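Local coordinates for SIR4-interacting protein SIF2 (Saccharomyces cerevisiae, PDB 1R5M) that antagonizes telomeric silencing in yeast and acts as a transcription corepressor in the Set3C complex, its C-terminal part folding as a WD40 beta propeller, at residues His148-Val153 with Met167-Val172; Gln110-Ala115 with Gly126-Glu131. All blocks are in the same frame, centred on the assembly; numbering follows the deposited sequence.

Contact 1 (H148-V153 with M167-V172) and contact 2 (Q110-A115 with G126-E131) belong to successive WD repeats, WD 3 and WD 2, and each joins the first two strands of a four-stranded antiparallel propeller blade. In both, a type I turn follows the second strand; it starts at D168 in contact 1 and at V127 in contact 2. Their centres are about 9 Å apart, and the two blades touch directly. T112 OG1 lies 2.8 Å from I152 O, a probable hydrogen bond between neighbouring inner strands, while H148 CB packs at 3.2 Å on G130 O and P151 CG at 3.3 Å on E128 O.

Contact 1: His148-Val153 with Met167-Val172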
ATOM      1  N   HIS A 148      11.462  -6.023 -15.848  1.00 12.33           N
ATOM      2  CA  HIS A 148      11.561  -6.879 -14.666  1.00 12.02           C
ATOM      3  C   HIS A 148      11.353  -8.331 -15.076  1.00 11.76           C
ATOM      4  O   HIS A 148      10.628  -8.611 -16.027  1.00 12.60           O
ATOM      5  CB  HIS A 148      10.476  -6.525 -13.646  1.00 11.32           C
ATOM      6  CG  HIS A 148      10.670  -5.203 -12.973  1.00 11.59           C
ATOM      7  ND1 HIS A 148      11.538  -5.025 -11.915  1.00 11.20           N
ATOM      8  CD2 HIS A 148      10.082  -4.002 -13.187  1.00 11.32           C
ATOM      9  CE1 HIS A 148      11.472  -3.770 -11.504  1.00 11.97           C
ATOM     10  NE2 HIS A 148      10.596  -3.130 -12.259  1.00 12.24           N
ATOM     11  N   ARG A 149      11.973  -9.250 -14.341  1.00 13.27           N
ATOM     12  CA  ARG A 149      11.827 -10.674 -14.615  1.00 15.03           C
ATOM     13  C   ARG A 149      11.434 -11.428 -13.348  1.00 15.55           C
ATOM     14  O   ARG A 149      11.653 -12.634 -13.232  1.00 16.83           O
ATOM     15  CB  ARG A 149      13.123 -11.247 -15.196  1.00 16.95           C
ATOM     16  CG  ARG A 149      13.437 -10.736 -16.597  1.00 21.01           C
ATOM     17  CD  ARG A 149      14.293 -11.734 -17.360  1.00 24.19           C
ATOM     18  NE  ARG A 149      15.628 -11.886 -16.787  1.00 26.24           N
ATOM     19  CZ  ARG A 149      16.633 -11.042 -16.997  1.00 27.30           C
ATOM     20  NH1 ARG A 149      16.459  -9.979 -17.770  1.00 24.95           N
ATOM     21  NH2 ARG A 149      17.819 -11.268 -16.442  1.00 26.57           N
ATOM     22  N   ALA A 150      10.849 -10.702 -12.400  1.00 13.18           N
ATOM     23  CA  ALA A 150      10.395 -11.274 -11.136  1.00 12.67           C
ATOM     24  C   ALA A 150       9.099 -10.559 -10.744  1.00 12.42           C
ATOM     25  O   ALA A 150       8.806  -9.477 -11.254  1.00 11.18           O
ATOM     26  CB  ALA A 150      11.463 -11.086 -10.057  1.00 12.72           C
ATOM     27  N   PRO A 151       8.303 -11.153  -9.842  1.00 11.60           N
ATOM     28  CA  PRO A 151       7.040 -10.536  -9.417  1.00 11.35           C
ATOM     29  C   PRO A 151       7.171  -9.088  -8.953  1.00 10.96           C
ATOM     30  O   PRO A 151       8.060  -8.751  -8.174  1.00 10.89           O
ATOM     31  CB  PRO A 151       6.566 -11.456  -8.297  1.00 11.85           C
ATOM     32  CG  PRO A 151       7.087 -12.790  -8.731  1.00 11.76           C
ATOM     33  CD  PRO A 151       8.486 -12.467  -9.197  1.00 12.26           C
ATOM     34  N   ILE A 152       6.267  -8.242  -9.434  1.00 10.90           N
ATOM     35  CA  ILE A 152       6.270  -6.827  -9.077  1.00 11.18           C
ATOM     36  C   ILE A 152       5.684  -6.661  -7.680  1.00 11.81           C
ATOM     37  O   ILE A 152       4.599  -7.172  -7.394  1.00 13.02           O
ATOM     38  CB  ILE A 152       5.430  -6.017 -10.081  1.00 10.14           C
ATOM     39  CG1 ILE A 152       5.968  -6.236 -11.498  1.00 11.23           C
ATOM     40  CG2 ILE A 152       5.450  -4.542  -9.706  1.00 11.02           C
ATOM     41  CD1 ILE A 152       7.420  -5.833 -11.676  1.00 12.27           C
ATOM     42  N   VAL A 153       6.399  -5.948  -6.813  1.00 11.52           N
ATOM     43  CA  VAL A 153       5.929  -5.737  -5.445  1.00 12.89           C
ATOM     44  C   VAL A 153       5.497  -4.306  -5.158  1.00 13.77           C
ATOM     45  O   VAL A 153       4.614  -4.079  -4.329  1.00 16.15           O
ATOM     46  CB  VAL A 153       7.006  -6.129  -4.397  1.00 14.05           C
ATOM     47  CG1 VAL A 153       7.401  -7.582  -4.571  1.00 16.10           C
ATOM     48  CG2 VAL A 153       8.224  -5.235  -4.523  1.00 17.19           C
ATOM     49  N   MET A 167       9.533  -1.893  -8.429  1.00  9.48           N
ATOM     50  CA  MET A 167      10.487  -2.797  -7.806  1.00  9.59           C
ATOM     51  C   MET A 167       9.884  -4.187  -7.741  1.00  9.80           C
ATOM     52  O   MET A 167       8.686  -4.338  -7.501  1.00 11.14           O
ATOM     53  CB  MET A 167      10.847  -2.324  -6.393  1.00 12.39           C
ATOM     54  CG  MET A 167      11.957  -3.153  -5.744  1.00 13.00           C
ATOM     55  SD  MET A 167      12.558  -2.444  -4.202  1.00 15.73           S
ATOM     56  CE  MET A 167      11.147  -2.749  -3.189  1.00  9.73           C
ATOM     57  N   ASP A 168      10.712  -5.199  -7.984  1.00 10.33           N
ATOM     58  CA  ASP A 168      10.240  -6.575  -7.925  1.00 10.79           C
ATOM     59  C   ASP A 168      10.774  -7.283  -6.682  1.00 12.15           C
ATOM     60  O   ASP A 168      11.525  -6.697  -5.896  1.00 12.12           O
ATOM     61  CB  ASP A 168      10.607  -7.356  -9.206  1.00 11.74           C
ATOM     62  CG  ASP A 168      12.106  -7.440  -9.461  1.00 11.81           C
ATOM     63  OD1 ASP A 168      12.882  -7.643  -8.502  1.00 11.10           O
ATOM     64  OD2 ASP A 168      12.505  -7.327 -10.642  1.00 12.44           O
ATOM     65  N   VAL A 169      10.372  -8.539  -6.503  1.00 12.77           N
ATOM     66  CA  VAL A 169      10.782  -9.322  -5.343  1.00 15.51           C
ATOM     67  C   VAL A 169      12.285  -9.525  -5.204  1.00 15.49           C
ATOM     68  O   VAL A 169      12.782  -9.736  -4.096  1.00 15.27           O
ATOM     69  CB  VAL A 169      10.102 -10.710  -5.330  1.00 16.79           C
ATOM     70  CG1 VAL A 169       8.602 -10.554  -5.196  1.00 19.52           C
ATOM     71  CG2 VAL A 169      10.443 -11.471  -6.587  1.00 21.26           C
ATOM     72  N   GLU A 170      13.009  -9.471  -6.318  1.00 15.61           N
ATOM     73  CA  GLU A 170      14.458  -9.645  -6.280  1.00 16.32           C
ATOM     74  C   GLU A 170      15.137  -8.300  -6.052  1.00 17.36           C
ATOM     75  O   GLU A 170      16.356  -8.173  -6.159  1.00 18.46           O
ATOM     76  CB  GLU A 170      14.950 -10.268  -7.588  1.00 18.50           C
ATOM     77  CG  GLU A 170      14.415 -11.669  -7.844  1.00 20.43           C
ATOM     78  CD  GLU A 170      14.722 -12.625  -6.706  1.00 24.49           C
ATOM     79  OE1 GLU A 170      15.881 -12.645  -6.244  1.00 26.23           O
ATOM     80  OE2 GLU A 170      13.807 -13.362  -6.279  1.00 26.68           O
ATOM     81  N   ASN A 171      14.321  -7.302  -5.733  1.00 16.30           N
ATOM     82  CA  ASN A 171      14.773  -5.943  -5.478  1.00 17.72           C
ATOM     83  C   ASN A 171      15.352  -5.199  -6.668  1.00 18.13           C
ATOM     84  O   ASN A 171      16.052  -4.201  -6.503  1.00 22.02           O
ATOM     85  CB  ASN A 171      15.751  -5.913  -4.308  1.00 18.05           C
ATOM     86  CG  ASN A 171      15.050  -6.082  -2.978  1.00 20.07           C
ATOM     87  OD1 ASN A 171      14.173  -5.288  -2.616  1.00 20.61           O
ATOM     88  ND2 ASN A 171      15.423  -7.117  -2.243  1.00 15.31           N
ATOM     89  N   VAL A 172      15.073  -5.682  -7.871  1.00 14.70           N
ATOM     90  CA  VAL A 172      15.530  -4.965  -9.047  1.00 13.33           C
ATOM     91  C   VAL A 172      14.572  -3.783  -9.063  1.00 11.82           C
ATOM     92  O   VAL A 172      13.356  -3.968  -9.014  1.00 12.33           O
ATOM     93  CB  VAL A 172      15.363  -5.793 -10.330  1.00 13.38           C
ATOM     94  CG1 VAL A 172      15.649  -4.931 -11.553  1.00 13.95           C
ATOM     95  CG2 VAL A 172      16.318  -6.977 -10.300  1.00 15.61           C
TER
HETATM   96  O   HOH W   1      14.062  -8.707 -12.422  1.00 15.33           O
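H148 and D168 form the His-Asp hydrogen bond characteristic of WD40 repeats, here tying the loop that leads into strand 152-157 to the turn that follows strand 163-168. H148 ND1 donates to D168 OD2 at 2.8 Å. The oxygen sits close to the imidazole plane; the donor comes from above the carboxylate plane, and the ring and carboxylate planes are 77° apart. The other ring nitrogen, NE2, is hydrogen-bonded to S166 OG; with both nitrogens held, the ring's rotation is fixed, consistent with the His-Ser-Asp network of this family.

D168 opens the type I turn D168-N171, its CG lying between its backbone N and carbonyl carbon (chi1 60°). D168 OD1 accepts from V172 N at 3.0 Å and, weakly, from E170 N. D168 OD2 takes a second donor, a water at 2.7 Å that in turn accepts from R149 N. With donors at both oxygens, this buried carboxylate is probably kept ionised.

Backbone bonds complete the hairpin end: V153 N reaches M167 O at 2.9 Å and V169 N reaches P151 O, on either side of the non-hydrogen-bonded antiparallel pair I152-D168.

The apolar part centres on V169. Its CG2 meets A150 CB and P151 CD, while CG1 meets V153 CG1 and also lies near P151; E170 CG comes against the same A150 methyl. Packing is tight: V169 CG2 is 3.4 Å from P151 CD, and V169 CG1 is only 3.3 Å from V153 CG1.

Contact 2: Gln110-Ala115 with Gly126-Glu131; sequences QVTCLA and GVENGE
V111 and V127 form an antiparallel non-hydrogen-bonded pair with CA atoms 4.2 Å apart, and one step further T112 and C113 both face G126, a classic beta bulge. G126 O is the acceptor at the bulge: T112 N donates to it at 2.8 Å and C113 N adds a weak bond at 3.4 Å, while G126 N returns one to C113 O.

Beyond the valines, Q110 and E128 grip each other twice. Q110 N points almost straight at E128 OE2, 2.8 Å away with an angle of 172° at the hydrogen, and meets the lone pair turned away from the other oxygen; E128 N donates back to Q110 O at 3.0 Å. E128 CG is anti to its own carbonyl carbon (chi1 -69°), close to Q110 N, and the extended chain beyond CG brings OE2 to that N-H. T108 OG1 is also hydrogen-bonded to E128 OE2. T112 CG2 packs 3.7 Å from E128 CG, the two side chains crossing at about a right angle, and V111 CG2 meets V127 CG1 on the face they share.

Overlapping the end of the type I turn V127-G130 is an Asx turn, in which N129 OD1 accepts from E131 N. Strand 111-116 is the inner strand of the WD 2 blade: V111 and L114 pack on A70 of strand 69-77, and L114 also on strand 50-53, while C113 and A115 lean on V155 of strand 152-157 in the next blade.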
ATOM      1  N   GLN A 110      -0.106 -14.395 -11.932  1.00 15.32           N
ATOM      2  CA  GLN A 110      -1.113 -13.570 -11.276  1.00 14.08           C
ATOM      3  C   GLN A 110      -0.732 -12.097 -11.341  1.00 12.82           C
ATOM      4  O   GLN A 110       0.435 -11.753 -11.523  1.00 13.17           O
ATOM      5  CB  GLN A 110      -1.248 -13.962  -9.797  1.00 15.86           C
ATOM      6  CG  GLN A 110      -1.389 -15.456  -9.524  1.00 19.06           C
ATOM      7  CD  GLN A 110      -1.644 -15.761  -8.053  1.00 20.98           C
ATOM      8  OE1 GLN A 110      -1.384 -14.932  -7.178  1.00 21.83           O
ATOM      9  NE2 GLN A 110      -2.145 -16.962  -7.775  1.00 21.83           N
ATOM     10  N   VAL A 111      -1.730 -11.230 -11.213  1.00 13.00           N
ATOM     11  CA  VAL A 111      -1.472  -9.796 -11.174  1.00 12.32           C
ATOM     12  C   VAL A 111      -1.026  -9.594  -9.728  1.00 13.66           C
ATOM     13  O   VAL A 111      -1.743  -9.969  -8.794  1.00 16.59           O
ATOM     14  CB  VAL A 111      -2.743  -8.984 -11.467  1.00 13.14           C
ATOM     15  CG1 VAL A 111      -2.511  -7.517 -11.138  1.00 12.92           C
ATOM     16  CG2 VAL A 111      -3.122  -9.134 -12.935  1.00 14.26           C
ATOM     17  N   THR A 112       0.157  -9.024  -9.540  1.00 11.82           N
ATOM     18  CA  THR A 112       0.718  -8.838  -8.204  1.00 12.55           C
ATOM     19  C   THR A 112       0.759  -7.402  -7.703  1.00 13.35           C
ATOM     20  O   THR A 112       1.087  -7.155  -6.536  1.00 13.86           O
ATOM     21  CB  THR A 112       2.153  -9.370  -8.148  1.00 12.87           C
ATOM     22  OG1 THR A 112       2.961  -8.643  -9.084  1.00 13.64           O
ATOM     23  CG2 THR A 112       2.191 -10.852  -8.502  1.00 15.02           C
ATOM     24  N   CYS A 113       0.433  -6.456  -8.572  1.00 12.15           N
ATOM     25  CA  CYS A 113       0.496  -5.056  -8.179  1.00 11.91           C
ATOM     26  C   CYS A 113      -0.350  -4.179  -9.091  1.00 10.41           C
ATOM     27  O   CYS A 113      -0.412  -4.406 -10.299  1.00 10.20           O
ATOM     28  CB  CYS A 113       1.965  -4.604  -8.226  1.00 12.77           C
ATOM     29  SG  CYS A 113       2.336  -2.942  -7.596  1.00 16.15           S
ATOM     30  N   LEU A 114      -1.026  -3.198  -8.496  1.00  9.29           N
ATOM     31  CA  LEU A 114      -1.834  -2.241  -9.248  1.00  9.23           C
ATOM     32  C   LEU A 114      -1.590  -0.871  -8.627  1.00 10.49           C
ATOM     33  O   LEU A 114      -1.537  -0.742  -7.401  1.00 11.02           O
ATOM     34  CB  LEU A 114      -3.328  -2.566  -9.175  1.00 11.09           C
ATOM     35  CG  LEU A 114      -3.763  -3.929  -9.720  1.00 11.28           C
ATOM     36  CD1 LEU A 114      -3.745  -4.938  -8.587  1.00 14.36           C
ATOM     37  CD2 LEU A 114      -5.158  -3.833 -10.314  1.00 13.42           C
ATOM     38  N   ALA A 115      -1.442   0.149  -9.467  1.00  9.45           N
ATOM     39  CA  ALA A 115      -1.198   1.493  -8.961  1.00  9.40           C
ATOM     40  C   ALA A 115      -1.780   2.576  -9.858  1.00 10.56           C
ATOM     41  O   ALA A 115      -1.352   2.740 -10.999  1.00  9.36           O
ATOM     42  CB  ALA A 115       0.307   1.723  -8.793  1.00 10.81           C
ATOM     43  N   GLY A 126       1.013  -4.926 -12.726  1.00  9.72           N
ATOM     44  CA  GLY A 126       2.214  -5.741 -12.807  1.00  9.71           C
ATOM     45  C   GLY A 126       1.866  -7.195 -12.547  1.00 10.50           C
ATOM     46  O   GLY A 126       0.968  -7.484 -11.753  1.00 10.63           O
ATOM     47  N   VAL A 127       2.569  -8.110 -13.206  1.00 10.10           N
ATOM     48  CA  VAL A 127       2.311  -9.539 -13.040  1.00 11.10           C
ATOM     49  C   VAL A 127       3.521 -10.304 -12.518  1.00 11.10           C
ATOM     50  O   VAL A 127       4.620  -9.761 -12.407  1.00 11.01           O
ATOM     51  CB  VAL A 127       1.846 -10.189 -14.368  1.00 11.12           C
ATOM     52  CG1 VAL A 127       0.478  -9.657 -14.748  1.00 12.26           C
ATOM     53  CG2 VAL A 127       2.858  -9.905 -15.484  1.00 12.93           C
ATOM     54  N   GLU A 128       3.306 -11.575 -12.191  1.00 12.11           N
ATOM     55  CA  GLU A 128       4.371 -12.416 -11.670  1.00 12.60           C
ATOM     56  C   GLU A 128       5.619 -12.499 -12.539  1.00 12.26           C
ATOM     57  O   GLU A 128       6.724 -12.595 -12.008  1.00 12.31           O
ATOM     58  CB  GLU A 128       3.866 -13.838 -11.431  1.00 16.22           C
ATOM     59  CG  GLU A 128       2.880 -13.991 -10.302  1.00 20.71           C
ATOM     60  CD  GLU A 128       2.626 -15.451  -9.992  1.00 21.89           C
ATOM     61  OE1 GLU A 128       3.506 -16.090  -9.376  1.00 26.41           O
ATOM     62  OE2 GLU A 128       1.559 -15.962 -10.380  1.00 23.37           O
ATOM     63  N   ASN A 129       5.467 -12.481 -13.863  1.00 11.43           N
ATOM     64  CA  ASN A 129       6.656 -12.586 -14.704  1.00 12.04           C
ATOM     65  C   ASN A 129       7.463 -11.298 -14.796  1.00 11.59           C
ATOM     66  O   ASN A 129       8.539 -11.281 -15.398  1.00 12.73           O
ATOM     67  CB  ASN A 129       6.318 -13.119 -16.113  1.00 12.39           C
ATOM     68  CG  ASN A 129       5.552 -12.124 -16.974  1.00 12.69           C
ATOM     69  OD1 ASN A 129       5.853 -10.930 -16.994  1.00 13.21           O
ATOM     70  ND2 ASN A 129       4.572 -12.627 -17.717  1.00 11.92           N
ATOM     71  N   GLY A 130       6.949 -10.228 -14.189  1.00 10.40           N
ATOM     72  CA  GLY A 130       7.661  -8.961 -14.184  1.00 10.77           C
ATOM     73  C   GLY A 130       7.147  -7.864 -15.095  1.00  9.44           C
ATOM     74  O   GLY A 130       7.507  -6.697 -14.931  1.00  9.71           O
ATOM     75  N   GLU A 131       6.305  -8.222 -16.055  1.00  9.29           N
ATOM     76  CA  GLU A 131       5.776  -7.239 -16.986  1.00  9.14           C
ATOM     77  C   GLU A 131       4.856  -6.209 -16.350  1.00  9.85           C
ATOM     78  O   GLU A 131       4.072  -6.519 -15.454  1.00  9.69           O
ATOM     79  CB  GLU A 131       5.013  -7.934 -18.112  1.00  9.62           C
ATOM     80  CG  GLU A 131       4.509  -6.981 -19.192  1.00 10.38           C
ATOM     81  CD  GLU A 131       3.617  -7.668 -20.200  1.00 12.02           C
ATOM     82  OE1 GLU A 131       2.538  -8.153 -19.801  1.00 11.50           O
ATOM     83  OE2 GLU A 131       3.991  -7.726 -21.391  1.00 11.99           O
TER